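Shikimate dehydrogenase (NADP(+)) (Thermotoga maritima, PDB 3U62) catalyses the reversible NADPH-linked reduction of 3-dehydroshikimate to shikimate, the fourth step of the pathway that leads to chorismate and the aromatic amino acids. Local coordinates at residues L18-E21 against Y22-R25; N139-I142 against E143-K146; V207-A210 against R211-G214; V123-A126 against L127-G131; A229-N232 against L233-G237. All coordinates share one frame; numbering follows the deposited sequence.

Interaction 1 (L18-E21 against Y22-R25)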
# COMPACT_ATOMS: atom_id res chain seq x y z
N LEU A 18 -2.38 6.74 -15.68
CA LEU A 18 -2.45 7.95 -14.86
C LEU A 18 -1.18 8.80 -14.93
O LEU A 18 -1.27 10.01 -15.15
CB LEU A 18 -2.80 7.62 -13.41
CG LEU A 18 -4.29 7.35 -13.14
CD1 LEU A 18 -4.46 6.52 -11.88
CD2 LEU A 18 -5.09 8.65 -13.06
N TYR A 19 -0.02 8.18 -14.75
CA TYR A 19 1.24 8.91 -14.84
C TYR A 19 1.48 9.46 -16.25
O TYR A 19 1.93 10.60 -16.39
CB TYR A 19 2.43 8.04 -14.41
CG TYR A 19 2.53 7.79 -12.92
CD1 TYR A 19 1.90 6.69 -12.33
CD2 TYR A 19 3.28 8.63 -12.09
CE1 TYR A 19 2.00 6.44 -10.97
CE2 TYR A 19 3.38 8.39 -10.72
CZ TYR A 19 2.74 7.29 -10.17
OH TYR A 19 2.84 7.05 -8.82
N ASN A 20 1.16 8.67 -17.27
CA ASN A 20 1.30 9.12 -18.66
C ASN A 20 0.38 10.28 -19.02
O ASN A 20 0.78 11.19 -19.75
CB ASN A 20 1.13 7.96 -19.64
CG ASN A 20 2.32 7.03 -19.67
OD1 ASN A 20 3.47 7.48 -19.68
ND2 ASN A 20 2.07 5.73 -19.69
N GLU A 21 -0.86 10.24 -18.53
CA GLU A 21 -1.80 11.35 -18.72
C GLU A 21 -1.28 12.59 -18.00
O GLU A 21 -1.35 13.70 -18.52
CB GLU A 21 -3.20 10.99 -18.22
CG GLU A 21 -4.27 12.05 -18.54
CD GLU A 21 -5.63 11.76 -17.89
OE1 GLU A 21 -5.74 10.82 -17.08
OE2 GLU A 21 -6.59 12.49 -18.21
N TYR A 22 -0.75 12.38 -16.79
CA TYR A 22 -0.17 13.45 -15.98
C TYR A 22 1.01 14.12 -16.68
O TYR A 22 1.08 15.35 -16.76
CB TYR A 22 0.24 12.91 -14.61
CG TYR A 22 1.13 13.83 -13.81
CD1 TYR A 22 0.59 14.84 -13.02
CD2 TYR A 22 2.52 13.70 -13.85
CE1 TYR A 22 1.40 15.70 -12.30
CE2 TYR A 22 3.34 14.55 -13.13
CZ TYR A 22 2.78 15.54 -12.35
OH TYR A 22 3.58 16.39 -11.63
N PHE A 23 1.94 13.31 -17.19
CA PHE A 23 3.11 13.83 -17.91
C PHE A 23 2.69 14.63 -19.14
O PHE A 23 3.24 15.71 -19.38
CB PHE A 23 4.07 12.71 -18.32
CG PHE A 23 4.71 11.98 -17.17
CD1 PHE A 23 4.95 10.61 -17.25
CD2 PHE A 23 5.08 12.66 -16.01
CE1 PHE A 23 5.54 9.92 -16.19
CE2 PHE A 23 5.67 11.97 -14.94
CZ PHE A 23 5.90 10.61 -15.04
N LYS A 24 1.72 14.11 -19.89
CA LYS A 24 1.24 14.79 -21.10
C LYS A 24 0.58 16.13 -20.77
O LYS A 24 0.84 17.13 -21.43
CB LYS A 24 0.28 13.89 -21.89
CG LYS A 24 -0.07 14.44 -23.27
CD LYS A 24 -1.05 13.53 -24.01
CE LYS A 24 -1.53 14.19 -25.30
NZ LYS A 24 -2.39 13.27 -26.10
N ARG A 25 -0.28 16.13 -19.74
CA ARG A 25 -0.97 17.35 -19.31
C ARG A 25 0.01 18.40 -18.78
O ARG A 25 -0.21 19.60 -18.94
CB ARG A 25 -2.04 17.00 -18.26
CG ARG A 25 -2.83 18.17 -17.70
CD ARG A 25 -3.66 18.89 -18.75
NE ARG A 25 -4.29 20.09 -18.20
CZ ARG A 25 -3.68 21.27 -18.08
NH1 ARG A 25 -2.43 21.44 -18.48
NH2 ARG A 25 -4.34 22.30 -17.56
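Tyr19 O receives the shortest of four successive i to i+4 bonds, from Phe23 N at 2.8 Å, and lies over one face of the Phe23 ring. Tyr19 O stands 3.1 Å above the ring plane, toward the rim, and 3.1 Å from Phe23 CD1. Phe23 reaches this place because its CG is anti to the carbonyl carbon (chi1 -64°), which folds the ring back along the helix. The Phe23 ring lies against the preceding turn, its CE1 4.0 Å from Tyr19 CB. Tyr22 swings its ring the other way, CG anti to N (chi1 167°), which leaves Tyr22 CB 3.3 Å from Leu18 O while the ring leads away from the preceding turn. Its hydroxyl is bound by Ile238 O and Asp240 N; Tyr19 OH bonds Asn232 ND2 of helix 222-235, and the Tyr19 ring stacks on Tyr32. All belong to helix 15-26, the crossover between parallel strands 2-7 and 31-36 in the substrate-binding domain. On the exposed flank, Arg25 NE makes a salt bridge to Glu246 of helix 241-248. The helix is therefore two-sided: buried aromatic rings, both tyrosine hydroxyls satisfied from elsewhere in the chain, and charged groups toward solvent.

Interaction 2 (N139-I142 against E143-K146); sequences NRTI and ERAK. With SO4 (sulfate ion), chain E; SO4 (sulfate ion), chain D.
Thr141 holds OG1 between its backbone N and carbonyl carbon (chi1 68°), while Arg144 runs extended from CG to NE, its CG anti to the carbonyl carbon (chi1 -75°); the two side chains thus meet beside one sulfate. Thr141 is the N-cap of helix 142-146, following strand 135-139 of the Rossmann-type domain, and its OG1 accepts a weak capping bond from Arg144 N. Thr141 OG1 also donates to sulfate E O2 at 3.0 Å. Three N-H groups join it on O2: Asn139 ND2 at 2.9 Å, Thr141 N at 3.1 Å and, weakly, Arg140 N. Arg140 N also gives a stronger bond to O3, which Arg140 NE meets in the guanidinium plane at 2.9 Å and 176°, almost straight. Arg144 NH1 reaches sulfate E through weak bonds to O1 and O4, and bonds sulfate D O2 at 2.9 Å. Arg140 NH2 bonds sulfate D O3, also at 2.9 Å. The two arginines, with Arg140 NH2 and Arg144 NH1 4.3 Å apart, are thus bridged by both anions. Residues Asn139 to Arg144 are predicted to bind NADP(+), and a sulfate caught among these groups is consistent with a site for the phosphate on the adenosine ribose. An alanine in place of Arg144 would probably leave sulfate D held from this segment by Arg140 alone and weaken the grip on sulfate E. Beyond the pocket, Lys146 lies alongside Ile142, its CE 3.7 Å from Ile142 CG2.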
# COMPACT_ATOMS: atom_id res chain seq x y z
N ASN A 139 -2.30 -12.52 10.40
CA ASN A 139 -1.74 -12.92 9.11
C ASN A 139 -1.77 -14.43 8.85
O ASN A 139 -2.17 -15.22 9.70
CB ASN A 139 -0.33 -12.34 8.93
CG ASN A 139 0.75 -13.17 9.60
OD1 ASN A 139 0.67 -13.48 10.79
ND2 ASN A 139 1.77 -13.54 8.83
N ARG A 140 -1.32 -14.81 7.65
CA ARG A 140 -1.46 -16.17 7.16
C ARG A 140 -0.18 -16.99 7.21
O ARG A 140 -0.21 -18.17 7.56
CB ARG A 140 -2.01 -16.16 5.72
CG ARG A 140 -3.42 -15.60 5.60
CD ARG A 140 -3.75 -15.19 4.17
NE ARG A 140 -2.90 -14.09 3.71
CZ ARG A 140 -2.92 -13.58 2.48
NH1 ARG A 140 -3.76 -14.05 1.56
NH2 ARG A 140 -2.11 -12.58 2.16
N THR A 141 0.95 -16.37 6.88
CA THR A 141 2.21 -17.11 6.71
C THR A 141 3.19 -16.92 7.87
O THR A 141 3.33 -15.81 8.40
CB THR A 141 2.92 -16.75 5.38
OG1 THR A 141 3.39 -15.40 5.43
CG2 THR A 141 1.99 -16.91 4.19
N ILE A 142 3.85 -18.00 8.25
CA ILE A 142 4.82 -18.00 9.34
C ILE A 142 6.02 -17.12 9.01
O ILE A 142 6.49 -16.35 9.85
CB ILE A 142 5.29 -19.43 9.69
CG1 ILE A 142 4.09 -20.27 10.16
CG2 ILE A 142 6.37 -19.41 10.78
CD1 ILE A 142 4.34 -21.77 10.22
N GLU A 143 6.51 -17.23 7.77
CA GLU A 143 7.65 -16.46 7.30
C GLU A 143 7.45 -14.95 7.50
O GLU A 143 8.32 -14.28 8.05
CB GLU A 143 7.93 -16.81 5.84
CG GLU A 143 9.03 -16.01 5.17
CD GLU A 143 8.50 -14.77 4.47
OE1 GLU A 143 8.81 -13.65 4.93
OE2 GLU A 143 7.76 -14.92 3.47
N ARG A 144 6.30 -14.44 7.08
CA ARG A 144 6.01 -13.00 7.16
C ARG A 144 5.82 -12.51 8.60
O ARG A 144 6.17 -11.37 8.92
CB ARG A 144 4.80 -12.63 6.31
CG ARG A 144 5.11 -12.60 4.83
CD ARG A 144 3.89 -12.28 4.00
NE ARG A 144 4.24 -12.15 2.59
CZ ARG A 144 3.38 -11.97 1.60
NH1 ARG A 144 2.08 -11.89 1.85
NH2 ARG A 144 3.81 -11.87 0.35
N ALA A 145 5.27 -13.38 9.45
CA ALA A 145 5.15 -13.07 10.87
C ALA A 145 6.52 -12.93 11.52
O ALA A 145 6.71 -12.10 12.42
CB ALA A 145 4.33 -14.15 11.58
N LYS A 146 7.48 -13.73 11.06
CA LYS A 146 8.84 -13.70 11.60
C LYS A 146 9.67 -12.52 11.08
O LYS A 146 10.71 -12.18 11.65
CB LYS A 146 9.55 -15.04 11.36
CG LYS A 146 9.04 -16.15 12.25
CD LYS A 146 9.73 -17.48 12.00
CE LYS A 146 9.24 -18.54 12.99
NZ LYS A 146 9.83 -19.88 12.71
S SO4 E . 0.30 -12.80 5.05
O1 SO4 E . 0.31 -13.53 3.79
O2 SO4 E . 1.21 -13.45 6.00
O3 SO4 E . -1.05 -12.81 5.61
O4 SO4 E . 0.72 -11.42 4.83
S SO4 D . -0.69 -10.36 -0.81
O1 SO4 D . -0.30 -11.21 -1.93
O2 SO4 D . 0.38 -10.32 0.18
O3 SO4 D . -1.90 -10.89 -0.19
O4 SO4 D . -0.94 -9.00 -1.29

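Interaction 3 (V207-A210 against R211-G214); sequences VVKA and RKLG
Val207 CG1 sits over the centre of one face of the Arg211 guanidinium, 3.5 Å above its plane, with CZ as its nearest atom. Val207 CG1 is anti to N (chi1 167°), and the Arg211 chain, extended from CG to NE, runs beside it in the same direction. The methyl thus shields one side of the flat cation, while NH1 forms a salt bridge with Asp203. The aliphatic contact between Lys209 and Leu213 is looser: Lys209, bent at chi2 and chi3, crosses Leu213 at a slant, its CG 4.1 Å from Leu213 CD1, and both side chains also pack on Leu190 of helix 187-190. These residues form the end of helix 205-213, the crossover between parallel strands 195-198 and 217-219 at one edge of the cofactor-domain sheet; Val207 and Ala210 face that sheet, each touching Ile218. Among the backbone bonds, Arg211 N to Val207 O and Lys212 N to Val208 O are regular, both 3.1 Å. Leu213 N then forks, giving a bond to Lys209 O and a weak one to Ala210 O at 3.3 Å. Gly214, with positive phi (77°), closes the helix in a Schellman motif, its N bonded to Arg211 O at 3.2 Å. The like-charged Lys209 NZ and Lys212 NZ stand 4.5 Å apart, and the Lys209 side chain also touches Asp187.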
# COMPACT_ATOMS: atom_id res chain seq x y z
N VAL A 207 -15.40 -3.84 2.23
CA VAL A 207 -15.85 -2.46 2.12
C VAL A 207 -17.38 -2.39 1.99
O VAL A 207 -18.03 -1.59 2.67
CB VAL A 207 -15.16 -1.73 0.93
CG1 VAL A 207 -15.84 -0.41 0.60
CG2 VAL A 207 -13.68 -1.50 1.23
N VAL A 208 -17.93 -3.23 1.12
CA VAL A 208 -19.37 -3.30 0.90
C VAL A 208 -20.12 -3.70 2.18
O VAL A 208 -21.17 -3.12 2.49
CB VAL A 208 -19.72 -4.26 -0.28
CG1 VAL A 208 -21.23 -4.46 -0.41
CG2 VAL A 208 -19.14 -3.73 -1.59
N LYS A 209 -19.58 -4.67 2.91
CA LYS A 209 -20.16 -5.12 4.18
C LYS A 209 -20.14 -4.00 5.21
O LYS A 209 -21.13 -3.78 5.91
CB LYS A 209 -19.40 -6.34 4.71
CG LYS A 209 -20.11 -7.09 5.85
CD LYS A 209 -20.81 -8.35 5.36
CE LYS A 209 -22.23 -8.07 4.86
NZ LYS A 209 -22.89 -9.30 4.35
N ALA A 210 -19.01 -3.30 5.31
CA ALA A 210 -18.84 -2.19 6.24
C ALA A 210 -19.88 -1.09 6.00
O ALA A 210 -20.40 -0.50 6.95
CB ALA A 210 -17.44 -1.62 6.14
N ARG A 211 -20.18 -0.83 4.73
CA ARG A 211 -21.20 0.14 4.35
C ARG A 211 -22.59 -0.30 4.77
O ARG A 211 -23.37 0.51 5.28
CB ARG A 211 -21.17 0.40 2.84
CG ARG A 211 -20.04 1.30 2.39
CD ARG A 211 -19.94 1.34 0.89
NE ARG A 211 -18.71 1.99 0.45
CZ ARG A 211 -18.17 1.85 -0.75
NH1 ARG A 211 -18.75 1.07 -1.66
NH2 ARG A 211 -17.05 2.49 -1.06
N LYS A 212 -22.89 -1.58 4.56
CA LYS A 212 -24.17 -2.16 4.99
C LYS A 212 -24.39 -2.00 6.50
O LYS A 212 -25.52 -1.84 6.95
CB LYS A 212 -24.25 -3.64 4.60
CG LYS A 212 -24.48 -3.89 3.12
CD LYS A 212 -24.68 -5.37 2.84
CE LYS A 212 -24.87 -5.62 1.35
NZ LYS A 212 -24.91 -7.07 1.03
N LEU A 213 -23.30 -2.05 7.26
CA LEU A 213 -23.37 -2.01 8.72
C LEU A 213 -23.24 -0.61 9.32
O LEU A 213 -23.41 -0.42 10.53
CB LEU A 213 -22.33 -2.96 9.33
CG LEU A 213 -22.45 -4.45 8.97
CD1 LEU A 213 -21.19 -5.20 9.37
CD2 LEU A 213 -23.68 -5.09 9.60
N GLY A 214 -22.94 0.37 8.47
CA GLY A 214 -22.88 1.77 8.88
C GLY A 214 -21.64 2.18 9.65
O GLY A 214 -21.70 3.05 10.52

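Interaction 4 (V123-A126 against L127-G131); sequences VIYA and LLQMG
Val123 O and Ile124 O accept regular i to i+4 bonds from Leu127 N and Leu128 N, both 2.9 Å, but the last such bond, Met130 N to Ala126 O, is weak, and Gly131 with its positive phi (81°) ends the helix in a Schellman motif. In two neighbouring pairs, partners one turn apart lie side by side: Val123 CG1 meets Leu127 CD1 at 3.8 Å, and Ile124 CG2 meets Leu128 CD1 at 3.9 Å. In each pair the first residue sends a methyl forward, anti to its N (Val123 CG1, chi1 166°), and the leucine folds back toward it with CG anti to the carbonyl carbon. Tyr125 and Gln129 make a third pair of another kind. The Gln129 chain bends at chi2, bringing CG to 3.7 Å from Tyr125 CE2 and laying its amide against the ring, the two planes 22° apart. The tyrosine ring also meets Trp95 edge-to-face and touches helix 74-79. This is helix 118-129, which follows the glycine-rich turn of the Rossmann-type fold and crosses from strand 111-114 to strand 135-139. Leu127 and Leu128 both pack on Ile135, while Ala126 touches Val98 and Val99 of helix 94-101. The side-chain contacts are thus dispersive, aliphatic against the sheet and flat amide on flat ring at the more open flank; the hydrogen bonds between the two segments are all main-chain.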
# COMPACT_ATOMS: atom_id res chain seq x y z
N VAL A 123 1.71 0.12 6.70
CA VAL A 123 0.56 0.53 7.49
C VAL A 123 0.92 0.62 8.98
O VAL A 123 0.59 1.61 9.64
CB VAL A 123 -0.66 -0.41 7.26
CG1 VAL A 123 -1.73 -0.21 8.33
CG2 VAL A 123 -1.25 -0.18 5.87
N ILE A 124 1.61 -0.40 9.49
CA ILE A 124 2.06 -0.42 10.89
C ILE A 124 2.96 0.78 11.19
O ILE A 124 2.77 1.46 12.21
CB ILE A 124 2.76 -1.75 11.26
CG1 ILE A 124 1.79 -2.93 11.13
CG2 ILE A 124 3.31 -1.69 12.69
CD1 ILE A 124 2.47 -4.28 10.93
N TYR A 125 3.93 1.03 10.31
CA TYR A 125 4.83 2.18 10.45
C TYR A 125 4.03 3.48 10.51
O TYR A 125 4.30 4.33 11.36
CB TYR A 125 5.84 2.22 9.31
CG TYR A 125 6.91 3.29 9.45
CD1 TYR A 125 8.10 3.02 10.12
CD2 TYR A 125 6.72 4.56 8.91
CE1 TYR A 125 9.09 4.00 10.25
CE2 TYR A 125 7.70 5.55 9.04
CZ TYR A 125 8.87 5.26 9.71
OH TYR A 125 9.84 6.23 9.84
N ALA A 126 3.07 3.62 9.61
CA ALA A 126 2.21 4.80 9.56
C ALA A 126 1.42 4.98 10.86
O ALA A 126 1.36 6.09 11.41
CB ALA A 126 1.26 4.72 8.37
N LEU A 127 0.83 3.89 11.35
CA LEU A 127 0.05 3.91 12.59
C LEU A 127 0.91 4.32 13.79
O LEU A 127 0.48 5.13 14.61
CB LEU A 127 -0.60 2.55 12.85
CG LEU A 127 -1.73 2.10 11.92
CD1 LEU A 127 -1.98 0.61 12.07
CD2 LEU A 127 -3.01 2.89 12.14
N LEU A 128 2.12 3.77 13.87
CA LEU A 128 3.05 4.12 14.94
C LEU A 128 3.48 5.58 14.87
O LEU A 128 3.68 6.22 15.92
CB LEU A 128 4.27 3.19 14.92
CG LEU A 128 4.03 1.74 15.34
CD1 LEU A 128 5.23 0.88 14.98
CD2 LEU A 128 3.73 1.62 16.84
N GLN A 129 3.63 6.11 13.66
CA GLN A 129 3.94 7.52 13.45
C GLN A 129 2.78 8.42 13.87
O GLN A 129 2.98 9.59 14.21
CB GLN A 129 4.33 7.80 12.00
CG GLN A 129 5.69 7.23 11.61
CD GLN A 129 6.82 7.74 12.50
OE1 GLN A 129 7.33 8.84 12.30
NE2 GLN A 129 7.20 6.93 13.49
N MET A 130 1.57 7.87 13.85
CA MET A 130 0.36 8.58 14.24
C MET A 130 0.02 8.40 15.72
O MET A 130 -1.04 8.83 16.18
CB MET A 130 -0.82 8.14 13.37
CG MET A 130 -0.76 8.65 11.93
SD MET A 130 -1.93 7.84 10.83
CE MET A 130 -3.49 8.33 11.56
N GLY A 131 0.93 7.77 16.47
CA GLY A 131 0.77 7.60 17.91
C GLY A 131 -0.14 6.47 18.33
O GLY A 131 -0.57 6.42 19.49

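Interaction 5 (A229-N232 against L233-G237); sequences AMEN and LKIWG
Trp236 presents one face of its indole to Asn232: the carbonyl O lies 3.1 Å above the plane toward the rim, and CB makes a CH-pi contact, 4.1 Å from the centroid of the six-membered ring. This is the C-terminal turn of helix 222-235, which Gly237 ends as a Schellman motif, its N bonded to Lys234 O. The Trp236 CG, anti to the carbonyl carbon (chi1 -65°), turns the indole back over the last turn, while Trp236 N bonds Asn232 O at 2.9 Å; the oxygen that accepts from Trp236 N thus also lies against the ring face. The indole also stacks with Phe3, and its NE1 donates to Val85 O. A leucine here would probably leave Asn232 CB without its aromatic cover and Val85 O without this donor. Asn232 keeps its amide for others: OD1 bonds Thr93, and ND2 bonds Gln228 OE1. Lys234, extended beyond CG, lies alongside Met230, its CE 3.9 Å from Met230 CG. The charges of Lys234 and Glu231 do not meet directly; one water spans them, donating to Glu231 OE1 at 2.8 Å and accepting from Lys234 NZ at 2.6 Å.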
# COMPACT_ATOMS: atom_id res chain seq x y z
N ALA A 229 1.41 8.36 -4.86
CA ALA A 229 1.75 8.87 -6.19
C ALA A 229 2.30 10.30 -6.10
O ALA A 229 3.27 10.63 -6.78
CB ALA A 229 0.54 8.82 -7.11
N MET A 230 1.67 11.12 -5.26
CA MET A 230 2.13 12.48 -5.00
C MET A 230 3.57 12.47 -4.47
O MET A 230 4.41 13.23 -4.95
CB MET A 230 1.20 13.16 -3.99
CG MET A 230 1.63 14.57 -3.58
SD MET A 230 0.59 15.27 -2.28
CE MET A 230 -0.94 15.55 -3.16
N GLU A 231 3.83 11.61 -3.49
CA GLU A 231 5.15 11.50 -2.88
C GLU A 231 6.19 10.98 -3.88
O GLU A 231 7.33 11.46 -3.90
CB GLU A 231 5.10 10.61 -1.64
CG GLU A 231 6.33 10.72 -0.72
CD GLU A 231 6.38 12.01 0.09
OE1 GLU A 231 5.32 12.68 0.24
OE2 GLU A 231 7.50 12.35 0.57
N ASN A 232 5.80 10.01 -4.71
CA ASN A 232 6.65 9.49 -5.78
C ASN A 232 7.14 10.60 -6.70
O ASN A 232 8.34 10.69 -6.99
CB ASN A 232 5.91 8.46 -6.63
CG ASN A 232 5.55 7.19 -5.87
OD1 ASN A 232 6.13 6.89 -4.83
ND2 ASN A 232 4.59 6.45 -6.40
N LEU A 233 6.21 11.44 -7.14
CA LEU A 233 6.51 12.53 -8.06
C LEU A 233 7.39 13.59 -7.42
O LEU A 233 8.22 14.20 -8.11
CB LEU A 233 5.22 13.15 -8.61
CG LEU A 233 4.37 12.27 -9.54
CD1 LEU A 233 3.00 12.89 -9.74
CD2 LEU A 233 5.05 12.04 -10.88
N LYS A 234 7.23 13.81 -6.12
CA LYS A 234 8.09 14.74 -5.38
C LYS A 234 9.52 14.21 -5.30
O LYS A 234 10.48 14.96 -5.50
CB LYS A 234 7.53 15.00 -3.98
CG LYS A 234 6.29 15.87 -3.94
CD LYS A 234 5.82 16.10 -2.51
CE LYS A 234 4.55 16.93 -2.47
NZ LYS A 234 4.14 17.24 -1.07
N ILE A 235 9.65 12.91 -5.01
CA ILE A 235 10.96 12.24 -4.98
C ILE A 235 11.64 12.31 -6.35
O ILE A 235 12.84 12.57 -6.44
CB ILE A 235 10.83 10.78 -4.48
CG1 ILE A 235 10.53 10.76 -2.98
CG2 ILE A 235 12.11 9.98 -4.78
CD1 ILE A 235 10.10 9.42 -2.43
N TRP A 236 10.86 12.10 -7.41
CA TRP A 236 11.37 12.12 -8.78
C TRP A 236 11.63 13.54 -9.30
O TRP A 236 12.17 13.71 -10.40
CB TRP A 236 10.43 11.35 -9.71
CG TRP A 236 10.35 9.87 -9.41
CD1 TRP A 236 11.32 9.10 -8.84
CD2 TRP A 236 9.26 8.98 -9.70
NE1 TRP A 236 10.90 7.79 -8.74
CE2 TRP A 236 9.64 7.69 -9.26
CE3 TRP A 236 7.99 9.15 -10.29
CZ2 TRP A 236 8.80 6.57 -9.38
CZ3 TRP A 236 7.16 8.04 -10.41
CH2 TRP A 236 7.57 6.77 -9.96
N GLY A 237 11.24 14.55 -8.52
CA GLY A 237 11.47 15.95 -8.85
C GLY A 237 10.61 16.47 -9.99
O GLY A 237 11.00 17.40 -10.70
O HOH W 1 3.64 14.93 -0.08

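Following the chain, interaction 1 comes first, on helix 15-26 of the substrate-binding domain. Interaction 4 follows on helix 118-129 and interaction 2 at the next strand-helix turn, both in the cofactor domain; interaction 3 lies on helix 205-213 farther along its sheet, and interaction 5 on helix 222-235. Each closes only a turn of helix or a cap, so all stand in series and none encloses or crosses another. Only interactions 1 and 5 touch: Tyr19 OH is 3.0 Å from Asn232 ND2, a probable hydrogen bond, and Tyr22 packs on Leu233, so a late helix joins the first one. Interactions 2 and 4 stay about 8 Å apart at their nearest atoms.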